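Local coordinates for protein teicoplanin pseudoaglycone deacetylases Orf2 (Actinoplanes teichomyceticus, PDB 3DFF) that is a zinc-dependent deacetylase of the GlcNAc-PI de-N-acetylase family that probably removes an acetyl group from the teicoplanin pseudoaglycone during antibiotic biosynthesis, at residues A[54-59]-A[98-103]; A[59-62]-A[66-69]; A[209-214]-A[253-258]; A[221-226]-A[245-250]. All coordinates share one frame; numbering follows the deposited sequence.

Contact 1: residues A[54-59]-A[98-103]; sequences PAAQRM and SIYRKL
A56 presents its methyl group to two residues of 98-103, I99 and Y100, and apolar contact does most of the work. From the I99 side the delta methyl makes the reach: CD1 lies 4.0 Å from CB of M59 and 4.1 Å from CB of A56, so it fits against two residues, three apart, on one face of the helix. M59 is a selenomethionine, and beyond CB its chain bends away from I99. With CG1 between its backbone N and carbonyl carbon (chi1 58°), I99 lays CG1 3.8 Å above the centre of the Y100 ring. The ring in turn meets A56, with CE1 4.0 Å from the A56 CB.

Polar atoms contribute one van der Waals approach, A56 CB to I99 O at 3.6 Å; no hydrogen bond joins the two segments.

The loop 98-103 follows D97, a zinc ligand seen crystallographically in this protein, though no ion is bound to it here, and the backbone N of I99 is hydrogen-bonded to D97 OD1. Around this, helix 71-85 meets Y100 through A71 and V72, while I99 touches T110 of strand 110-111, so helix 54-62 is packed onto the loop between strands 89-92 and 110-111.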
loop_
_atom_site.group_PDB
_atom_site.type_symbol
_atom_site.label_atom_id
_atom_site.label_comp_id
_atom_site.label_asym_id
_atom_site.label_seq_id
_atom_site.Cartn_x
_atom_site.Cartn_y
_atom_site.Cartn_z
ATOM N N PRO A 54 -9.295 -16.764 14.102
ATOM C CA PRO A 54 -9.665 -17.649 12.995
ATOM C C PRO A 54 -9.484 -16.991 11.629
ATOM O O PRO A 54 -9.010 -17.652 10.701
ATOM C CB PRO A 54 -11.148 -17.943 13.271
ATOM C CG PRO A 54 -11.248 -17.866 14.753
ATOM C CD PRO A 54 -10.345 -16.719 15.138
ATOM N N ALA A 55 -9.855 -15.714 11.502
ATOM C CA ALA A 55 -9.737 -14.974 10.232
ATOM C C ALA A 55 -8.281 -14.888 9.755
ATOM O O ALA A 55 -7.997 -15.113 8.572
ATOM C CB ALA A 55 -10.342 -13.568 10.372
ATOM N N ALA A 56 -7.370 -14.587 10.673
ATOM C CA ALA A 56 -5.950 -14.451 10.343
ATOM C C ALA A 56 -5.381 -15.818 9.954
ATOM O O ALA A 56 -4.652 -15.934 8.959
ATOM C CB ALA A 56 -5.192 -13.859 11.509
ATOM N N GLN A 57 -5.768 -16.849 10.697
ATOM C CA GLN A 57 -5.355 -18.209 10.379
ATOM C C GLN A 57 -5.805 -18.583 8.984
ATOM O O GLN A 57 -5.035 -19.180 8.245
ATOM C CB GLN A 57 -5.901 -19.203 11.406
ATOM C CG GLN A 57 -5.274 -19.013 12.756
ATOM C CD GLN A 57 -5.816 -19.962 13.778
ATOM O OE1 GLN A 57 -5.824 -21.176 13.567
ATOM N NE2 GLN A 57 -6.256 -19.427 14.911
ATOM N N ARG A 58 -7.032 -18.214 8.613
ATOM C CA ARG A 58 -7.540 -18.458 7.259
ATOM C C ARG A 58 -6.707 -17.728 6.203
ATOM O O ARG A 58 -6.428 -18.273 5.127
ATOM C CB ARG A 58 -9.017 -18.050 7.154
ATOM C CG ARG A 58 -9.681 -18.457 5.848
ATOM C CD ARG A 58 -11.066 -17.863 5.705
ATOM N NE ARG A 58 -11.543 -17.917 4.320
ATOM C CZ ARG A 58 -11.443 -16.914 3.448
ATOM N NH1 ARG A 58 -10.880 -15.766 3.805
ATOM N NH2 ARG A 58 -11.912 -17.056 2.215
HETATM N N MSE A 59 -6.310 -16.497 6.504
HETATM C CA MSE A 59 -5.487 -15.723 5.576
HETATM C C MSE A 59 -4.131 -16.377 5.396
HETATM O O MSE A 59 -3.610 -16.458 4.271
HETATM C CB MSE A 59 -5.301 -14.283 6.058
HETATM C CG MSE A 59 -6.529 -13.402 5.900
HETATM SE SE MSE A 59 -7.360 -13.446 4.124
HETATM C CE MSE A 59 -5.775 -13.708 2.983
ATOM N N SER A 98 -4.689 -5.140 9.844
ATOM C CA SER A 98 -6.079 -5.273 10.324
ATOM C C SER A 98 -6.420 -6.677 10.817
ATOM O O SER A 98 -7.208 -6.793 11.753
ATOM C CB SER A 98 -7.071 -4.847 9.244
ATOM O OG SER A 98 -6.905 -5.641 8.083
ATOM N N ILE A 99 -5.839 -7.732 10.231
ATOM C CA ILE A 99 -6.184 -9.096 10.688
ATOM C C ILE A 99 -5.609 -9.461 12.050
ATOM O O ILE A 99 -5.953 -10.507 12.622
ATOM C CB ILE A 99 -5.833 -10.196 9.659
ATOM C CG1 ILE A 99 -4.325 -10.175 9.318
ATOM C CG2 ILE A 99 -6.696 -10.051 8.433
ATOM C CD1 ILE A 99 -3.863 -11.448 8.527
ATOM N N TYR A 100 -4.732 -8.611 12.580
ATOM C CA TYR A 100 -4.115 -8.907 13.862
ATOM C C TYR A 100 -4.570 -7.962 14.962
ATOM O O TYR A 100 -4.210 -8.183 16.123
ATOM C CB TYR A 100 -2.578 -8.851 13.776
ATOM C CG TYR A 100 -1.981 -9.732 12.697
ATOM C CD1 TYR A 100 -2.232 -11.129 12.664
ATOM C CD2 TYR A 100 -1.171 -9.184 11.701
ATOM C CE1 TYR A 100 -1.681 -11.931 11.678
ATOM C CE2 TYR A 100 -0.612 -9.997 10.700
ATOM C CZ TYR A 100 -0.877 -11.359 10.696
ATOM O OH TYR A 100 -0.335 -12.142 9.687
ATOM N N ARG A 101 -5.310 -6.909 14.599
ATOM C CA ARG A 101 -5.659 -5.883 15.586
ATOM C C ARG A 101 -6.872 -6.289 16.414
ATOM O O ARG A 101 -7.731 -7.035 15.960
ATOM C CB ARG A 101 -5.915 -4.520 14.930
ATOM C CG ARG A 101 -4.662 -3.928 14.257
ATOM C CD ARG A 101 -4.756 -2.393 14.154
ATOM N NE ARG A 101 -5.863 -1.875 13.346
ATOM C CZ ARG A 101 -5.831 -1.772 12.020
ATOM N NH1 ARG A 101 -4.783 -2.211 11.344
ATOM N NH2 ARG A 101 -6.853 -1.265 11.362
ATOM N N LYS A 102 -6.926 -5.762 17.640
ATOM C CA LYS A 102 -8.070 -5.928 18.528
ATOM C C LYS A 102 -8.793 -4.607 18.788
ATOM O O LYS A 102 -8.196 -3.528 18.654
ATOM C CB LYS A 102 -7.621 -6.498 19.855
ATOM C CG LYS A 102 -7.291 -7.975 19.776
ATOM C CD LYS A 102 -6.929 -8.508 21.138
ATOM C CE LYS A 102 -6.658 -9.995 21.095
ATOM N NZ LYS A 102 -6.259 -10.484 22.443
ATOM N N LEU A 103 -10.076 -4.715 19.144
ATOM C CA LEU A 103 -10.896 -3.569 19.537
ATOM C C LEU A 103 -10.627 -3.218 20.982
ATOM O O LEU A 103 -10.128 -4.048 21.731
ATOM C CB LEU A 103 -12.384 -3.893 19.374
ATOM C CG LEU A 103 -12.889 -4.275 17.976
ATOM C CD1 LEU A 103 -14.378 -4.436 17.989
ATOM C CD2 LEU A 103 -12.465 -3.247 16.939
#

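Contact 2: residues A[59-62]-A[66-69]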
loop_
_atom_site.group_PDB
_atom_site.type_symbol
_atom_site.label_atom_id
_atom_site.label_comp_id
_atom_site.label_asym_id
_atom_site.label_seq_id
_atom_site.Cartn_x
_atom_site.Cartn_y
_atom_site.Cartn_z
HETATM N N MSE A 59 -6.310 -16.497 6.504
HETATM C CA MSE A 59 -5.487 -15.723 5.576
HETATM C C MSE A 59 -4.131 -16.377 5.396
HETATM O O MSE A 59 -3.610 -16.458 4.271
HETATM C CB MSE A 59 -5.301 -14.283 6.058
HETATM C CG MSE A 59 -6.529 -13.402 5.900
HETATM SE SE MSE A 59 -7.360 -13.446 4.124
HETATM C CE MSE A 59 -5.775 -13.708 2.983
ATOM N N HIS A 60 -3.560 -16.843 6.501
ATOM C CA HIS A 60 -2.245 -17.496 6.450
ATOM C C HIS A 60 -2.283 -18.695 5.511
ATOM O O HIS A 60 -1.359 -18.902 4.723
ATOM C CB HIS A 60 -1.768 -17.892 7.842
ATOM C CG HIS A 60 -1.519 -16.710 8.735
ATOM N ND1 HIS A 60 -1.309 -16.826 10.088
ATOM C CD2 HIS A 60 -1.449 -15.388 8.453
ATOM C CE1 HIS A 60 -1.129 -15.621 10.608
ATOM N NE2 HIS A 60 -1.192 -14.734 9.635
ATOM N N THR A 61 -3.366 -19.467 5.591
ATOM C CA THR A 61 -3.572 -20.609 4.706
ATOM C C THR A 61 -3.663 -20.193 3.233
ATOM O O THR A 61 -3.072 -20.849 2.364
ATOM C CB THR A 61 -4.818 -21.412 5.143
ATOM O OG1 THR A 61 -4.562 -21.981 6.443
ATOM C CG2 THR A 61 -5.120 -22.526 4.144
ATOM N N ILE A 62 -4.364 -19.089 2.960
ATOM C CA ILE A 62 -4.499 -18.557 1.605
ATOM C C ILE A 62 -3.126 -18.104 1.079
ATOM O O ILE A 62 -2.835 -18.207 -0.128
ATOM C CB ILE A 62 -5.546 -17.415 1.582
ATOM C CG1 ILE A 62 -6.953 -18.024 1.693
ATOM C CG2 ILE A 62 -5.414 -16.547 0.332
ATOM C CD1 ILE A 62 -8.029 -17.006 2.049
ATOM N N ALA A 66 1.230 -22.236 7.146
ATOM C CA ALA A 66 0.479 -22.906 8.187
ATOM C C ALA A 66 -0.267 -21.835 9.003
ATOM O O ALA A 66 0.179 -20.680 9.043
ATOM C CB ALA A 66 1.421 -23.679 9.063
ATOM N N PRO A 67 -1.395 -22.205 9.656
ATOM C CA PRO A 67 -2.182 -21.213 10.404
ATOM C C PRO A 67 -1.364 -20.405 11.417
ATOM O O PRO A 67 -1.591 -19.193 11.559
ATOM C CB PRO A 67 -3.239 -22.067 11.126
ATOM C CG PRO A 67 -3.386 -23.281 10.262
ATOM C CD PRO A 67 -2.007 -23.548 9.722
ATOM N N ASP A 68 -0.424 -21.049 12.110
ATOM C CA ASP A 68 0.309 -20.375 13.179
ATOM C C ASP A 68 1.723 -19.911 12.800
ATOM O O ASP A 68 2.504 -19.513 13.672
ATOM C CB ASP A 68 0.358 -21.247 14.442
ATOM C CG ASP A 68 -0.963 -21.259 15.201
ATOM O OD1 ASP A 68 -1.839 -20.389 14.945
ATOM O OD2 ASP A 68 -1.112 -22.141 16.076
ATOM N N ASP A 69 2.038 -19.947 11.504
ATOM C CA ASP A 69 3.336 -19.471 11.007
ATOM C C ASP A 69 3.501 -17.990 11.308
ATOM O O ASP A 69 2.505 -17.256 11.463
ATOM C CB ASP A 69 3.460 -19.686 9.491
ATOM C CG ASP A 69 3.925 -21.089 9.113
ATOM O OD1 ASP A 69 4.349 -21.853 10.006
ATOM O OD2 ASP A 69 3.860 -21.427 7.907
#
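A type I beta turn, A66 to D69, carries the chain away from helix 54-62, and H60 near the end of that helix is bonded to it. The bond runs from H60 ND1 to P67 O, 2.8 Å long and nearly straight, with an N-H...O angle of 170°. The oxygen lies close to the imidazole plane, only 6° out of it, but the donor stands above the P67 carbonyl plane. Setting H60 CG beside its own backbone N (chi1 -65°) directs the ring to the turn, and CB of the same residue rests 3.6 Å from A66 O.

The turn has its own internal ties. D69 N closes it onto A66 O at 3.2 Å, and the D69 carboxylate folds back so that OD2 accepts from A66 N at 2.9 Å, met from well above the carboxylate plane. Toward the solvent, the P67 ring lies beside the helix, its CG 4.2 Å from T61 OG1.

Across the ring from ND1, H60 NE2 is hydrogen-bonded to the hydroxyl of Y100. Held at both nitrogens, the imidazole should have little freedom to rotate, and it also meets the ring of Y52 edge-to-face. The turn thus links helix 54-62 to helix 71-85 at the surface, while M59 and I62 on the helix touch L235 of helix 233-237.

Contact 3: residues A[209-214]-A[253-258]; sequences ADVSSV and QNAPHG
In V211 a chi1 of 177° sets CG1 opposite the backbone N and beside the carbonyl carbon, and this branch carries the contact with N254 and A255. N254 has chi1 -71°, with CG beside its own backbone N. The amide is therefore turned aside, and the part of N254 that meets the valine is its CB, together with its backbone oxygen. V211 CG1 lies 3.8 Å from N254 O and 4.1 Å from N254 CB, and the two side chains lie nearly perpendicular. The third member is A255, whose methyl CB is at the margin of contact, 4.5 Å from the same CG1.

One methyl thus meets a carbonyl oxygen, a methylene and a methyl group, all by van der Waals contact; no hydrogen bond passes between the segments. Beyond A255 the chain reverses in a type I turn from A255 to G258, closed by a weak bond from G258 N to A255 O at 3.0 Å.

Helix 243-254 ends alongside strand 204-211, the outermost strand at this side of the mixed sheet. That strand pairs antiparallel with strand 263-269, D210 being bonded to T264 through the backbone. V211 and N254 both touch T263 of that neighbouring strand, so the edge strand and the helix end meet the same residue of the neighbouring strand.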
loop_
_atom_site.group_PDB
_atom_site.type_symbol
_atom_site.label_atom_id
_atom_site.label_comp_id
_atom_site.label_asym_id
_atom_site.label_seq_id
_atom_site.Cartn_x
_atom_site.Cartn_y
_atom_site.Cartn_z
ATOM N N ALA A 209 -4.400 14.038 -12.896
ATOM C CA ALA A 209 -3.665 12.783 -12.990
ATOM C C ALA A 209 -2.414 12.920 -13.862
ATOM O O ALA A 209 -2.392 13.693 -14.834
ATOM C CB ALA A 209 -4.577 11.701 -13.538
ATOM N N ASP A 210 -1.365 12.200 -13.493
ATOM C CA ASP A 210 -0.263 11.928 -14.392
ATOM C C ASP A 210 -0.292 10.444 -14.696
ATOM O O ASP A 210 -0.354 9.622 -13.770
ATOM C CB ASP A 210 1.077 12.276 -13.760
ATOM C CG ASP A 210 2.257 11.874 -14.639
ATOM O OD1 ASP A 210 2.637 12.684 -15.516
ATOM O OD2 ASP A 210 2.814 10.765 -14.455
ATOM N N VAL A 211 -0.247 10.098 -15.982
ATOM C CA VAL A 211 -0.080 8.712 -16.387
ATOM C C VAL A 211 1.340 8.522 -16.912
ATOM O O VAL A 211 1.708 9.054 -17.966
ATOM C CB VAL A 211 -1.124 8.269 -17.442
ATOM C CG1 VAL A 211 -0.861 6.834 -17.878
ATOM C CG2 VAL A 211 -2.523 8.380 -16.887
ATOM N N SER A 212 2.150 7.781 -16.168
ATOM C CA SER A 212 3.564 7.665 -16.507
ATOM C C SER A 212 3.761 6.816 -17.767
ATOM O O SER A 212 2.880 6.047 -18.168
ATOM C CB SER A 212 4.366 7.088 -15.337
ATOM O OG SER A 212 4.112 5.703 -15.168
ATOM N N SER A 213 4.915 6.994 -18.393
ATOM C CA SER A 213 5.313 6.166 -19.506
ATOM C C SER A 213 6.675 5.602 -19.141
ATOM O O SER A 213 7.640 6.350 -18.952
ATOM C CB SER A 213 5.365 6.994 -20.796
ATOM O OG SER A 213 4.738 6.291 -21.854
ATOM N N VAL A 214 6.750 4.287 -18.978
ATOM C CA VAL A 214 8.032 3.668 -18.635
ATOM C C VAL A 214 8.489 2.667 -19.677
ATOM O O VAL A 214 7.679 2.064 -20.400
ATOM C CB VAL A 214 8.049 3.000 -17.241
ATOM C CG1 VAL A 214 7.701 4.014 -16.158
ATOM C CG2 VAL A 214 7.139 1.768 -17.207
ATOM N N GLN A 253 -5.375 0.913 -21.334
ATOM C CA GLN A 253 -6.563 1.788 -21.298
ATOM C C GLN A 253 -6.217 3.262 -21.127
ATOM O O GLN A 253 -6.816 4.132 -21.762
ATOM C CB GLN A 253 -7.453 1.420 -20.122
ATOM C CG GLN A 253 -8.363 0.278 -20.346
ATOM C CD GLN A 253 -9.283 0.039 -19.156
ATOM O OE1 GLN A 253 -9.958 -0.984 -19.084
ATOM N NE2 GLN A 253 -9.308 0.985 -18.210
ATOM N N ASN A 254 -5.266 3.533 -20.237
ATOM C CA ASN A 254 -4.900 4.900 -19.870
ATOM C C ASN A 254 -3.837 5.524 -20.761
ATOM O O ASN A 254 -3.500 6.705 -20.620
ATOM C CB ASN A 254 -4.428 4.929 -18.424
ATOM C CG ASN A 254 -5.556 4.710 -17.447
ATOM O OD1 ASN A 254 -6.727 4.967 -17.751
ATOM N ND2 ASN A 254 -5.209 4.244 -16.258
ATOM N N ALA A 255 -3.298 4.717 -21.659
ATOM C CA ALA A 255 -2.346 5.187 -22.652
ATOM C C ALA A 255 -2.385 4.256 -23.866
ATOM O O ALA A 255 -1.492 3.418 -24.035
ATOM C CB ALA A 255 -0.957 5.240 -22.057
ATOM N N PRO A 256 -3.438 4.379 -24.704
ATOM C CA PRO A 256 -3.561 3.539 -25.900
ATOM C C PRO A 256 -2.365 3.656 -26.854
ATOM O O PRO A 256 -1.950 2.652 -27.428
ATOM C CB PRO A 256 -4.842 4.059 -26.569
ATOM C CG PRO A 256 -5.614 4.691 -25.475
ATOM C CD PRO A 256 -4.582 5.302 -24.572
ATOM N N HIS A 257 -1.825 4.864 -27.023
ATOM C CA HIS A 257 -0.626 5.069 -27.849
ATOM C C HIS A 257 0.623 5.109 -26.964
ATOM O O HIS A 257 1.511 5.948 -27.164
ATOM C CB HIS A 257 -0.695 6.367 -28.675
ATOM C CG HIS A 257 -2.083 6.851 -28.961
ATOM N ND1 HIS A 257 -2.885 6.292 -29.933
ATOM C CD2 HIS A 257 -2.802 7.862 -28.414
ATOM C CE1 HIS A 257 -4.044 6.926 -29.961
ATOM N NE2 HIS A 257 -4.019 7.884 -29.052
ATOM N N GLY A 258 0.688 4.211 -25.982
ATOM C CA GLY A 258 1.795 4.213 -25.035
ATOM C C GLY A 258 2.321 2.835 -24.695
ATOM O O GLY A 258 1.921 1.826 -25.285
#

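Contact 4: residues A[221-226]-A[245-250]; sequences QKFQAV and DRLDEH
L247 is the first residue of 245-250 to meet F223, and it does so along its aliphatic stem. Its CB lies 4.1 Å from F223 CZ, while CD1 reaches F223 CE1 at the same distance; the two side chains run antiparallel and overlap lengthwise, one from each helix. Both have CG beside the backbone N (chi1 -72° for F223), which directs each toward the other helix.

D248 comes next and brings a carboxylate to the rim of the ring. OD1 sits near the ring plane, 3.4 Å from F223 CE2 and 3.5 Å from F223 CZ. OD2 is farther, 4.0 Å from CE2, and the carboxylate is tilted 37° against the ring. The same OD1 forms a salt bridge with NE of R219, one turn before F223 on helix 216-226.

Two residues on, H250 points elsewhere: its NE2 is hydrogen-bonded to OE1 of E186, both residues seen as zinc ligands in a structure of this protein, with no ion bound to them here. On the first helix V226 extends the interface by touching L243 and F244.

The ring hydrogens carry a small partial positive charge, so an oxygen at the edge is probably mildly favourable. The charge of D248 is probably balanced mainly by R219, so F223 joins an apolar contact with L247 to a polar one with the carboxylate.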
loop_
_atom_site.group_PDB
_atom_site.type_symbol
_atom_site.label_atom_id
_atom_site.label_comp_id
_atom_site.label_asym_id
_atom_site.label_seq_id
_atom_site.Cartn_x
_atom_site.Cartn_y
_atom_site.Cartn_z
ATOM N N GLN A 221 10.940 -5.271 -14.713
ATOM C CA GLN A 221 11.539 -5.236 -13.382
ATOM C C GLN A 221 10.435 -5.207 -12.331
ATOM O O GLN A 221 10.457 -5.993 -11.382
ATOM C CB GLN A 221 12.448 -4.022 -13.257
ATOM C CG GLN A 221 13.340 -4.046 -12.037
ATOM C CD GLN A 221 14.278 -2.869 -12.001
ATOM O OE1 GLN A 221 14.200 -1.957 -12.842
ATOM N NE2 GLN A 221 15.190 -2.875 -11.032
ATOM N N LYS A 222 9.457 -4.330 -12.536
ATOM C CA LYS A 222 8.278 -4.271 -11.669
ATOM C C LYS A 222 7.623 -5.648 -11.545
ATOM O O LYS A 222 7.394 -6.141 -10.444
ATOM C CB LYS A 222 7.249 -3.283 -12.210
ATOM C CG LYS A 222 5.980 -3.196 -11.311
ATOM C CD LYS A 222 4.870 -2.360 -11.959
ATOM C CE LYS A 222 3.590 -2.430 -11.120
ATOM N NZ LYS A 222 2.607 -1.348 -11.453
ATOM N N PHE A 223 7.274 -6.259 -12.676
ATOM C CA PHE A 223 6.572 -7.542 -12.657
ATOM C C PHE A 223 7.393 -8.651 -12.001
ATOM O O PHE A 223 6.841 -9.466 -11.272
ATOM C CB PHE A 223 6.104 -7.939 -14.075
ATOM C CG PHE A 223 4.939 -7.113 -14.602
ATOM C CD1 PHE A 223 4.464 -5.989 -13.923
ATOM C CD2 PHE A 223 4.335 -7.464 -15.811
ATOM C CE1 PHE A 223 3.391 -5.221 -14.431
ATOM C CE2 PHE A 223 3.274 -6.712 -16.326
ATOM C CZ PHE A 223 2.799 -5.592 -15.645
ATOM N N GLN A 224 8.711 -8.675 -12.249
ATOM C CA GLN A 224 9.598 -9.629 -11.575
ATOM C C GLN A 224 9.567 -9.376 -10.060
ATOM O O GLN A 224 9.561 -10.316 -9.278
ATOM C CB GLN A 224 11.033 -9.509 -12.090
ATOM C CG GLN A 224 11.243 -10.113 -13.473
ATOM C CD GLN A 224 12.492 -9.605 -14.167
ATOM O OE1 GLN A 224 13.364 -8.984 -13.556
ATOM N NE2 GLN A 224 12.581 -9.868 -15.468
ATOM N N ALA A 225 9.539 -8.108 -9.667
ATOM C CA ALA A 225 9.492 -7.746 -8.241
ATOM C C ALA A 225 8.183 -8.207 -7.599
ATOM O O ALA A 225 8.188 -8.796 -6.511
ATOM C CB ALA A 225 9.698 -6.254 -8.047
ATOM N N VAL A 226 7.061 -7.954 -8.269
ATOM C CA VAL A 226 5.779 -8.471 -7.800
ATOM C C VAL A 226 5.869 -9.978 -7.528
ATOM O O VAL A 226 5.375 -10.470 -6.507
ATOM C CB VAL A 226 4.639 -8.150 -8.802
ATOM C CG1 VAL A 226 3.355 -8.874 -8.428
ATOM C CG2 VAL A 226 4.409 -6.657 -8.892
ATOM N N ASP A 245 -1.667 -9.695 -17.029
ATOM C CA ASP A 245 -2.534 -9.309 -18.153
ATOM C C ASP A 245 -3.478 -8.163 -17.780
ATOM O O ASP A 245 -3.660 -7.219 -18.551
ATOM C CB ASP A 245 -3.334 -10.512 -18.657
ATOM C CG ASP A 245 -2.489 -11.471 -19.450
ATOM O OD1 ASP A 245 -1.302 -11.166 -19.712
ATOM O OD2 ASP A 245 -3.015 -12.537 -19.823
ATOM N N ARG A 246 -4.076 -8.256 -16.596
ATOM C CA ARG A 246 -4.993 -7.228 -16.123
ATOM C C ARG A 246 -4.270 -5.927 -15.853
ATOM O O ARG A 246 -4.788 -4.864 -16.155
ATOM C CB ARG A 246 -5.738 -7.710 -14.878
ATOM C CG ARG A 246 -6.926 -8.602 -15.213
ATOM C CD ARG A 246 -7.661 -9.006 -13.971
ATOM N NE ARG A 246 -6.974 -10.103 -13.298
ATOM C CZ ARG A 246 -6.487 -10.051 -12.062
ATOM N NH1 ARG A 246 -6.621 -8.950 -11.336
ATOM N NH2 ARG A 246 -5.883 -11.111 -11.549
ATOM N N LEU A 247 -3.058 -6.017 -15.310
ATOM C CA LEU A 247 -2.241 -4.813 -15.115
ATOM C C LEU A 247 -1.830 -4.169 -16.445
ATOM O O LEU A 247 -1.871 -2.954 -16.583
ATOM C CB LEU A 247 -1.010 -5.130 -14.260
ATOM C CG LEU A 247 -1.283 -5.580 -12.817
ATOM C CD1 LEU A 247 0.055 -5.759 -12.106
ATOM C CD2 LEU A 247 -2.165 -4.607 -12.040
ATOM N N ASP A 248 -1.455 -4.999 -17.416
ATOM C CA ASP A 248 -1.083 -4.508 -18.749
ATOM C C ASP A 248 -2.272 -3.829 -19.440
ATOM O O ASP A 248 -2.108 -2.774 -20.049
ATOM C CB ASP A 248 -0.585 -5.667 -19.609
ATOM C CG ASP A 248 0.893 -5.992 -19.381
ATOM O OD1 ASP A 248 1.646 -5.131 -18.876
ATOM O OD2 ASP A 248 1.306 -7.117 -19.745
ATOM N N GLU A 249 -3.448 -4.445 -19.329
ATOM C CA GLU A 249 -4.663 -3.929 -19.954
ATOM C C GLU A 249 -5.084 -2.617 -19.309
ATOM O O GLU A 249 -5.508 -1.680 -19.986
ATOM C CB GLU A 249 -5.792 -4.959 -19.870
ATOM C CG GLU A 249 -7.153 -4.512 -20.481
ATOM C CD GLU A 249 -7.058 -3.960 -21.920
ATOM O OE1 GLU A 249 -6.052 -4.221 -22.622
ATOM O OE2 GLU A 249 -8.005 -3.260 -22.351
ATOM N N HIS A 250 -4.912 -2.531 -17.992
ATOM C CA HIS A 250 -5.265 -1.320 -17.294
ATOM C C HIS A 250 -4.393 -0.164 -17.760
ATOM O O HIS A 250 -4.891 0.928 -18.024
ATOM C CB HIS A 250 -5.146 -1.522 -15.777
ATOM C CG HIS A 250 -5.570 -0.322 -14.992
ATOM N ND1 HIS A 250 -6.895 0.012 -14.801
ATOM C CD2 HIS A 250 -4.845 0.632 -14.365
ATOM C CE1 HIS A 250 -6.964 1.118 -14.081
ATOM N NE2 HIS A 250 -5.735 1.519 -13.812
#

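Overall arrangement
Contacts 1 and 4 are buried, contacts 2 and 3 lie at the surface, and each buried one is paired with a surface one on the same helix. Contacts 1 and 2 share helix 54-62 and residue M59, and Q57 of contact 1 also packs on P67 of contact 2. Contacts 3 and 4 share helix 243-254, contact 4 being nested in the chain between the segments of contact 3. The two pairs are well separated: centres of contacts 1 and 3 stand about 37 Å apart, on opposite sides of the chain's centre. Methyl packing dominates 1 and 3, contact 2 depends on a hydrogen bond, and contact 4 mixes aromatic with charged groups.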